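PDB 3ORY: flap endonuclease 1 from Desulfurococcus amylolyticus, which probably cuts single-stranded 5' flaps from branched DNA during replication and repair, as other flap endonucleases do. Local coordinates for residues E99-E104 with G248-P253; E257-K262 with P280-P285; M62-R67 with E325-I330. All coordinates share one frame; numbering follows the deposited sequence.

In the fold
Contact 1 is the buried one. Contacts 2 and 3 lie farther out, their centres each about 25 Å from the centre of the chain and on opposite sides of it. Contact 2 is on the surface; contact 3 is partly buried. Contacts 1 and 2 share the loop between helices 237-247 and 261-271, and their centres are about 17 Å apart. Contact 3 joins the loop between helices 42-52 and 70-84 to the loop between helices 315-325 and 330-347; along the sequence the other two are nested inside it. Contact 1 rests on charges and helix-end bonds, contact 2 on one backbone bond with apolar packing, and contact 3 on a carboxylate with many donors.

Contact 1. Residues E99-E104 with G248-P253; sequences ELKARE and GTDYNP
D250 reaches the start of helix 102-125 with both carboxylate oxygens. OD2 takes a salt bridge from K101 NZ at 2.9 Å, met on the syn side and 16° out of the carboxylate plane. K101 NZ also forms a salt bridge with D94, so two acidic groups share this ammonium. OD1 serves the helix end. It accepts from R103 N at 2.9 Å, and a water donates to it at 2.6 Å. The same water accepts from E104 N at 3.0 Å, so two backbone N-H groups of the first turn are met, one directly and one through water.

R103 reaches across the segment 248-253 and touches both its ends. Its CG is anti to the backbone N (chi1 177°), and the chain bends at chi2. NH2 donates to P253 O at 2.7 Å, with the oxygen in the guanidinium plane. G248 O lies over one face of the group. R103 NE is bonded to G12 O. A102 CB packs on P253 CG at 3.8 Å.

The loop holds its own polar groups. N252 OD1 accepts from T249 N and from T249 OG1. T249 OG1 accepts in turn from Y251 N, an ST turn, and N252 ND2 donates to I245 O. The acidic D94 and D250, with the basic K101 between them, are consistent with the active site of flap endonucleases, where acidic residues bind metal ions.

Contact 2. Residues E257-K262 with P280-P285; sequences EGIGPK and PILKSP. With PO4 (phosphate ion), chain C.
E257 lies against the backbone of K283. Its N donates to K283 O at 2.9 Å, and the bond is nearly straight (174°). E257 CB is 3.7 Å from that same oxygen. CG lies beside the backbone N (chi1 -59°), which keeps it on the side of the bonded carbonyl, 3.4 Å from K283 O. The chain is extended beyond CG. CD comes to 3.8 Å from K283 CB. At the tip the two oxygens part: OE2 meets K283 CB and CD, while OE1 lies near K283 O and C and comes 4.1 Å from P285 N. The K283 side chain crosses that of E257 at about a right angle and runs on past it, leaving its NZ 5.5 Å from E257 OE2, too far for a salt bridge.

Residues 257-260 lead into helix 261-271, with G260 at the N-cap. The GIGPK sequence and the pair of helices 237-247 and 261-271 are consistent with the helix-two-turn-helix element by which flap endonucleases hold duplex DNA. A phosphate ion, probably from the crystallisation liquor, sits at the helix start. K262 N donates to its O3 at 2.8 Å, and K263 N also binds the ion. Its place at the N-terminal end of a helix, held by backbone N-H groups, suggests that a DNA phosphate might bind there.

Between E257 and the helix, I259 CD1 meets L282 CD2 at 3.6 Å, their side chains crossing at a slant. I259 also packs on A264 and L267 of helix 261-271, and L282 on L246 of helix 237-247.

Contact 3. Residues M62-R67 with E325-I330; sequences MDNNGR and EHDFSI
An Asx turn begun by D63 meets H326 and D327 in the loop between helices 315-325 and 330-347. D63 CG sits between the backbone N and the carbonyl carbon (chi1 67°), and both oxygens accept more than one bond. OD1 accepts from N65 N at 2.8 Å and from R67 N at 2.9 Å, which reach it from opposite faces of the carboxylate. OD2 takes three donors. R67 NE meets the syn lone pair of OD2 at 2.8 Å, and R67 NH2 comes from above the plane at 3.0 Å. H326 ND1 meets the anti lone pair of OD2 at 3.1 Å, with ring and carboxylate nearly coplanar (14° apart). H326 CE1 lies over one face of the R67 guanidinium, and N65 ND2 over the opposite face.

D327, next in sequence to H326, binds the turn at N64. Its OD2 accepts from N64 N at 2.8 Å, from above the carboxylate plane. An alanine in place of D63 would probably leave N65 N and R67 N without their acceptor, the R67 charge without its mate and the H326 ring freer to turn.

The backbone bonds G66 N to D63 O and D63 N to R67 O close the loop, and G66 has positive phi. This is the pattern of a type I turn with a beta bulge, here combined with an Asx turn and a His-carboxylate bond.

Contact 1. Residues E99-E104 with G248-P253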
loop_
_atom_site.group_PDB
_atom_site.type_symbol
_atom_site.label_atom_id
_atom_site.label_comp_id
_atom_site.label_asym_id
_atom_site.label_seq_id
_atom_site.Cartn_x
_atom_site.Cartn_y
_atom_site.Cartn_z
ATOM N N GLU A 99 5.146 3.239 13.884
ATOM C CA GLU A 99 4.484 3.730 15.106
ATOM C C GLU A 99 4.293 5.238 15.114
ATOM O O GLU A 99 3.514 5.755 15.911
ATOM C CB GLU A 99 5.248 3.324 16.376
ATOM C CG GLU A 99 5.349 1.806 16.587
ATOM C CD GLU A 99 6.588 1.210 15.937
ATOM O OE1 GLU A 99 7.157 1.841 15.014
ATOM O OE2 GLU A 99 7.006 0.111 16.356
ATOM N N LEU A 100 4.999 5.950 14.236
ATOM C CA LEU A 100 4.949 7.405 14.247
ATOM C C LEU A 100 4.380 7.965 12.947
ATOM O O LEU A 100 4.592 9.129 12.629
ATOM C CB LEU A 100 6.344 7.985 14.539
ATOM C CG LEU A 100 6.989 7.518 15.851
ATOM C CD1 LEU A 100 8.393 8.107 15.982
ATOM C CD2 LEU A 100 6.114 7.882 17.066
ATOM N N LYS A 101 3.653 7.127 12.207
ATOM C CA LYS A 101 2.987 7.535 10.976
ATOM C C LYS A 101 1.549 7.905 11.316
ATOM O O LYS A 101 0.696 7.021 11.483
ATOM C CB LYS A 101 3.012 6.387 9.964
ATOM C CG LYS A 101 4.412 6.090 9.394
ATOM C CD LYS A 101 4.847 7.230 8.482
ATOM C CE LYS A 101 4.119 7.190 7.147
ATOM N NZ LYS A 101 4.466 8.430 6.382
ATOM N N ALA A 102 1.276 9.201 11.414
ATOM C CA ALA A 102 0.011 9.661 11.990
ATOM C C ALA A 102 -1.226 9.256 11.177
ATOM O O ALA A 102 -2.234 8.851 11.749
ATOM C CB ALA A 102 0.042 11.170 12.235
ATOM N N ARG A 103 -1.150 9.348 9.852
ATOM C CA ARG A 103 -2.293 8.963 9.039
ATOM C C ARG A 103 -2.549 7.445 9.102
ATOM O O ARG A 103 -3.696 7.020 9.257
ATOM C CB ARG A 103 -2.181 9.479 7.596
ATOM C CG ARG A 103 -3.334 9.031 6.665
ATOM C CD ARG A 103 -4.699 9.617 7.078
ATOM N NE ARG A 103 -5.705 9.369 6.049
ATOM C CZ ARG A 103 -6.942 9.862 6.054
ATOM N NH1 ARG A 103 -7.772 9.586 5.044
ATOM N NH2 ARG A 103 -7.352 10.633 7.046
ATOM N N GLU A 104 -1.495 6.635 9.009
ATOM C CA GLU A 104 -1.670 5.179 9.091
ATOM C C GLU A 104 -2.329 4.795 10.404
ATOM O O GLU A 104 -3.164 3.895 10.444
ATOM C CB GLU A 104 -0.339 4.425 8.970
ATOM C CG GLU A 104 0.264 4.427 7.582
ATOM C CD GLU A 104 1.638 3.759 7.550
ATOM O OE1 GLU A 104 2.163 3.346 8.620
ATOM O OE2 GLU A 104 2.198 3.656 6.450
ATOM N N GLY A 248 -7.418 14.070 4.683
ATOM C CA GLY A 248 -6.525 13.898 5.819
ATOM C C GLY A 248 -5.168 13.310 5.471
ATOM O O GLY A 248 -5.086 12.256 4.840
ATOM N N THR A 249 -4.102 13.993 5.896
ATOM C CA THR A 249 -2.719 13.568 5.640
ATOM C C THR A 249 -2.001 13.338 6.968
ATOM O O THR A 249 -2.594 13.530 8.031
ATOM C CB THR A 249 -1.945 14.647 4.850
ATOM O OG1 THR A 249 -1.760 15.796 5.687
ATOM C CG2 THR A 249 -2.722 15.074 3.583
ATOM N N ASP A 250 -0.725 12.947 6.924
ATOM C CA ASP A 250 0.079 12.857 8.152
ATOM C C ASP A 250 0.070 14.161 8.945
ATOM O O ASP A 250 0.208 14.152 10.168
ATOM C CB ASP A 250 1.545 12.510 7.825
ATOM C CG ASP A 250 1.754 11.038 7.553
ATOM O OD1 ASP A 250 0.991 10.188 8.093
ATOM O OD2 ASP A 250 2.713 10.723 6.817
ATOM N N TYR A 251 -0.096 15.283 8.245
ATOM C CA TYR A 251 -0.038 16.607 8.875
ATOM C C TYR A 251 -1.393 17.074 9.425
ATOM O O TYR A 251 -1.484 18.117 10.063
ATOM C CB TYR A 251 0.544 17.624 7.881
ATOM C CG TYR A 251 1.887 17.158 7.383
ATOM C CD1 TYR A 251 3.021 17.273 8.185
ATOM C CD2 TYR A 251 2.007 16.526 6.149
ATOM C CE1 TYR A 251 4.261 16.789 7.759
ATOM C CE2 TYR A 251 3.237 16.049 5.705
ATOM C CZ TYR A 251 4.356 16.187 6.513
ATOM O OH TYR A 251 5.564 15.727 6.082
ATOM N N ASN A 252 -2.438 16.301 9.141
ATOM C CA ASN A 252 -3.798 16.566 9.631
ATOM C C ASN A 252 -4.604 15.267 9.501
ATOM O O ASN A 252 -5.477 15.164 8.656
ATOM C CB ASN A 252 -4.460 17.764 8.895
ATOM C CG ASN A 252 -4.829 17.464 7.432
ATOM O OD1 ASN A 252 -4.024 16.914 6.653
ATOM N ND2 ASN A 252 -6.055 17.853 7.047
ATOM N N PRO A 253 -4.274 14.257 10.336
ATOM C CA PRO A 253 -4.732 12.871 10.120
ATOM C C PRO A 253 -6.249 12.643 10.102
ATOM O O PRO A 253 -6.722 11.699 9.455
ATOM C CB PRO A 253 -4.078 12.072 11.263
ATOM C CG PRO A 253 -3.314 13.025 12.092
ATOM C CD PRO A 253 -3.362 14.394 11.494
HETATM O O HOH W 1 0.869 7.658 7.554
#

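Contact 2. Residues E257-K262 with P280-P285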
loop_
_atom_site.group_PDB
_atom_site.type_symbol
_atom_site.label_atom_id
_atom_site.label_comp_id
_atom_site.label_asym_id
_atom_site.label_seq_id
_atom_site.Cartn_x
_atom_site.Cartn_y
_atom_site.Cartn_z
ATOM N N GLU A 257 -14.322 17.080 9.021
ATOM C CA GLU A 257 -15.464 16.253 9.420
ATOM C C GLU A 257 -16.541 16.139 8.349
ATOM O O GLU A 257 -16.978 17.143 7.788
ATOM C CB GLU A 257 -16.093 16.788 10.715
ATOM C CG GLU A 257 -15.124 16.844 11.892
ATOM C CD GLU A 257 -15.661 17.647 13.071
ATOM O OE1 GLU A 257 -14.834 18.151 13.868
ATOM O OE2 GLU A 257 -16.899 17.769 13.202
ATOM N N GLY A 258 -16.960 14.903 8.083
ATOM C CA GLY A 258 -18.046 14.640 7.146
ATOM C C GLY A 258 -17.669 14.723 5.674
ATOM O O GLY A 258 -18.529 14.581 4.814
ATOM N N ILE A 259 -16.391 14.946 5.368
ATOM C CA ILE A 259 -15.993 15.124 3.972
ATOM C C ILE A 259 -15.334 13.880 3.374
ATOM O O ILE A 259 -14.218 13.530 3.725
ATOM C CB ILE A 259 -15.147 16.409 3.768
ATOM C CG1 ILE A 259 -15.959 17.631 4.225
ATOM C CG2 ILE A 259 -14.750 16.559 2.304
ATOM C CD1 ILE A 259 -15.183 18.919 4.311
ATOM N N GLY A 260 -16.052 13.218 2.472
ATOM C CA GLY A 260 -15.514 12.087 1.712
ATOM C C GLY A 260 -14.988 12.516 0.348
ATOM O O GLY A 260 -15.091 13.688 -0.015
ATOM N N PRO A 261 -14.423 11.563 -0.420
ATOM C CA PRO A 261 -13.736 11.856 -1.681
ATOM C C PRO A 261 -14.565 12.603 -2.750
ATOM O O PRO A 261 -14.056 13.550 -3.351
ATOM C CB PRO A 261 -13.289 10.471 -2.171
ATOM C CG PRO A 261 -13.193 9.649 -0.907
ATOM C CD PRO A 261 -14.352 10.125 -0.082
ATOM N N LYS A 262 -15.818 12.201 -2.972
ATOM C CA LYS A 262 -16.667 12.882 -3.961
ATOM C C LYS A 262 -16.948 14.319 -3.558
ATOM O O LYS A 262 -16.914 15.220 -4.394
ATOM C CB LYS A 262 -17.989 12.134 -4.193
ATOM C CG LYS A 262 -17.831 10.807 -4.904
ATOM C CD LYS A 262 -19.158 10.051 -4.963
ATOM C CE LYS A 262 -18.976 8.685 -5.587
ATOM N NZ LYS A 262 -20.269 7.949 -5.684
ATOM N N PRO A 280 -17.889 27.624 7.360
ATOM C CA PRO A 280 -18.777 26.674 8.063
ATOM C C PRO A 280 -18.741 25.243 7.514
ATOM O O PRO A 280 -19.065 24.300 8.242
ATOM C CB PRO A 280 -20.177 27.269 7.855
ATOM C CG PRO A 280 -19.952 28.702 7.568
ATOM C CD PRO A 280 -18.650 28.774 6.827
ATOM N N ILE A 281 -18.358 25.095 6.245
ATOM C CA ILE A 281 -18.293 23.789 5.580
ATOM C C ILE A 281 -17.160 22.925 6.152
ATOM O O ILE A 281 -17.282 21.708 6.232
ATOM C CB ILE A 281 -18.140 23.952 4.029
ATOM C CG1 ILE A 281 -19.288 24.796 3.436
ATOM C CG2 ILE A 281 -18.007 22.596 3.320
ATOM C CD1 ILE A 281 -20.693 24.256 3.695
ATOM N N LEU A 282 -16.075 23.573 6.563
ATOM C CA LEU A 282 -14.880 22.869 7.016
ATOM C C LEU A 282 -14.774 22.878 8.533
ATOM O O LEU A 282 -14.561 23.926 9.141
ATOM C CB LEU A 282 -13.619 23.482 6.392
ATOM C CG LEU A 282 -13.473 23.511 4.869
ATOM C CD1 LEU A 282 -12.109 24.073 4.479
ATOM C CD2 LEU A 282 -13.674 22.146 4.247
ATOM N N LYS A 283 -14.932 21.701 9.129
ATOM C CA LYS A 283 -14.861 21.527 10.578
ATOM C C LYS A 283 -13.670 20.624 10.912
ATOM O O LYS A 283 -13.595 19.478 10.448
ATOM C CB LYS A 283 -16.154 20.898 11.113
ATOM C CG LYS A 283 -17.445 21.428 10.492
ATOM C CD LYS A 283 -18.639 20.566 10.891
ATOM C CE LYS A 283 -19.910 20.980 10.155
ATOM N NZ LYS A 283 -21.064 20.136 10.576
ATOM N N SER A 284 -12.742 21.146 11.710
ATOM C CA SER A 284 -11.535 20.414 12.082
ATOM C C SER A 284 -11.334 20.483 13.594
ATOM O O SER A 284 -11.587 21.534 14.193
ATOM C CB SER A 284 -10.323 20.997 11.355
ATOM O OG SER A 284 -9.214 20.110 11.391
ATOM N N PRO A 285 -10.886 19.367 14.222
ATOM C CA PRO A 285 -10.598 19.426 15.662
ATOM C C PRO A 285 -9.543 20.502 15.958
ATOM O O PRO A 285 -9.801 21.417 16.752
ATOM C CB PRO A 285 -10.070 18.016 15.987
ATOM C CG PRO A 285 -9.653 17.426 14.660
ATOM C CD PRO A 285 -10.561 18.047 13.639
HETATM P P PO4 C . -18.052 10.348 -0.732
HETATM O O1 PO4 C . -17.733 9.749 0.619
HETATM O O2 PO4 C . -18.144 11.858 -0.600
HETATM O O3 PO4 C . -16.991 9.953 -1.731
HETATM O O4 PO4 C . -19.379 9.812 -1.221
#

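Contact 3. Residues M62-R67 with E325-I330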
loop_
_atom_site.group_PDB
_atom_site.type_symbol
_atom_site.label_atom_id
_atom_site.label_comp_id
_atom_site.label_asym_id
_atom_site.label_seq_id
_atom_site.Cartn_x
_atom_site.Cartn_y
_atom_site.Cartn_z
ATOM N N MET A 62 1.091 -16.906 12.573
ATOM C CA MET A 62 1.923 -16.727 13.749
ATOM C C MET A 62 2.991 -17.812 13.835
ATOM O O MET A 62 2.775 -18.927 13.369
ATOM C CB MET A 62 1.059 -16.702 15.017
ATOM C CG MET A 62 0.327 -15.362 15.250
ATOM S SD MET A 62 -0.850 -15.423 16.621
ATOM C CE MET A 62 -2.122 -16.489 15.951
ATOM N N ASP A 63 4.145 -17.468 14.398
ATOM C CA ASP A 63 5.194 -18.448 14.631
ATOM C C ASP A 63 4.993 -19.126 15.994
ATOM O O ASP A 63 4.003 -18.856 16.681
ATOM C CB ASP A 63 6.593 -17.827 14.473
ATOM C CG ASP A 63 6.927 -16.788 15.545
ATOM O OD1 ASP A 63 6.316 -16.792 16.633
ATOM O OD2 ASP A 63 7.832 -15.966 15.291
ATOM N N ASN A 64 5.925 -19.998 16.378
ATOM C CA ASN A 64 5.825 -20.745 17.636
ATOM C C ASN A 64 6.103 -19.913 18.887
ATOM O O ASN A 64 5.895 -20.382 20.009
ATOM C CB ASN A 64 6.745 -21.971 17.609
ATOM C CG ASN A 64 6.271 -23.039 16.636
ATOM O OD1 ASN A 64 5.099 -23.089 16.261
ATOM N ND2 ASN A 64 7.186 -23.903 16.225
ATOM N N ASN A 65 6.598 -18.694 18.688
ATOM C CA ASN A 65 6.805 -17.742 19.773
ATOM C C ASN A 65 5.615 -16.789 19.902
ATOM O O ASN A 65 5.693 -15.776 20.594
ATOM C CB ASN A 65 8.109 -16.955 19.556
ATOM C CG ASN A 65 9.343 -17.681 20.094
ATOM O OD1 ASN A 65 9.309 -18.292 21.165
ATOM N ND2 ASN A 65 10.447 -17.595 19.357
ATOM N N GLY A 66 4.517 -17.125 19.225
ATOM C CA GLY A 66 3.307 -16.304 19.206
ATOM C C GLY A 66 3.355 -15.018 18.382
ATOM O O GLY A 66 2.416 -14.228 18.429
ATOM N N ARG A 67 4.429 -14.800 17.628
ATOM C CA ARG A 67 4.580 -13.558 16.848
ATOM C C ARG A 67 3.891 -13.620 15.474
ATOM O O ARG A 67 3.941 -14.649 14.788
ATOM C CB ARG A 67 6.058 -13.209 16.670
ATOM C CG ARG A 67 6.803 -12.991 17.982
ATOM C CD ARG A 67 8.303 -12.875 17.757
ATOM N NE ARG A 67 8.846 -14.074 17.115
ATOM C CZ ARG A 67 10.138 -14.386 17.079
ATOM N NH1 ARG A 67 11.033 -13.592 17.654
ATOM N NH2 ARG A 67 10.536 -15.500 16.478
ATOM N N GLU A 325 13.681 -19.011 12.307
ATOM C CA GLU A 325 13.261 -17.945 13.211
ATOM C C GLU A 325 11.745 -17.772 13.291
ATOM O O GLU A 325 11.234 -17.288 14.311
ATOM C CB GLU A 325 13.914 -16.627 12.805
ATOM C CG GLU A 325 15.411 -16.562 13.122
ATOM C CD GLU A 325 16.121 -15.363 12.490
ATOM O OE1 GLU A 325 15.484 -14.309 12.260
ATOM O OE2 GLU A 325 17.334 -15.488 12.217
ATOM N N HIS A 326 11.027 -18.149 12.232
ATOM C CA HIS A 326 9.587 -17.876 12.169
ATOM C C HIS A 326 8.693 -19.078 11.840
ATOM O O HIS A 326 7.491 -18.930 11.571
ATOM C CB HIS A 326 9.308 -16.677 11.249
ATOM C CG HIS A 326 9.871 -15.389 11.769
ATOM N ND1 HIS A 326 9.346 -14.740 12.865
ATOM C CD2 HIS A 326 10.923 -14.641 11.357
ATOM C CE1 HIS A 326 10.044 -13.642 13.101
ATOM N NE2 HIS A 326 11.007 -13.559 12.202
ATOM N N ASP A 327 9.297 -20.265 11.861
ATOM C CA ASP A 327 8.570 -21.541 11.821
ATOM C C ASP A 327 7.731 -21.787 10.566
ATOM O O ASP A 327 6.749 -22.531 10.615
ATOM C CB ASP A 327 7.730 -21.712 13.098
ATOM C CG ASP A 327 8.565 -21.583 14.352
ATOM O OD1 ASP A 327 9.415 -22.467 14.578
ATOM O OD2 ASP A 327 8.393 -20.593 15.103
ATOM N N PHE A 328 8.123 -21.171 9.448
ATOM C CA PHE A 328 7.512 -21.457 8.145
ATOM C C PHE A 328 7.853 -22.890 7.755
ATOM O O PHE A 328 8.864 -23.438 8.203
ATOM C CB PHE A 328 8.067 -20.527 7.068
ATOM C CG PHE A 328 7.436 -19.165 7.031
ATOM C CD1 PHE A 328 6.806 -18.721 5.873
ATOM C CD2 PHE A 328 7.497 -18.306 8.134
ATOM C CE1 PHE A 328 6.229 -17.452 5.812
ATOM C CE2 PHE A 328 6.921 -17.030 8.086
ATOM C CZ PHE A 328 6.285 -16.604 6.920
ATOM N N SER A 329 7.029 -23.487 6.902
ATOM C CA SER A 329 7.276 -24.850 6.441
ATOM C C SER A 329 8.526 -24.942 5.563
ATOM O O SER A 329 8.634 -24.236 4.558
ATOM C CB SER A 329 6.070 -25.382 5.662
ATOM O OG SER A 329 6.494 -26.370 4.736
ATOM N N ILE A 330 9.442 -25.843 5.923
ATOM C CA ILE A 330 10.674 -26.039 5.157
ATOM C C ILE A 330 10.404 -26.497 3.714
ATOM O O ILE A 330 11.088 -26.062 2.782
ATOM C CB ILE A 330 11.677 -26.986 5.885
ATOM C CG1 ILE A 330 12.999 -27.083 5.111
ATOM C CG2 ILE A 330 11.071 -28.382 6.116
ATOM C CD1 ILE A 330 13.705 -25.755 4.904
#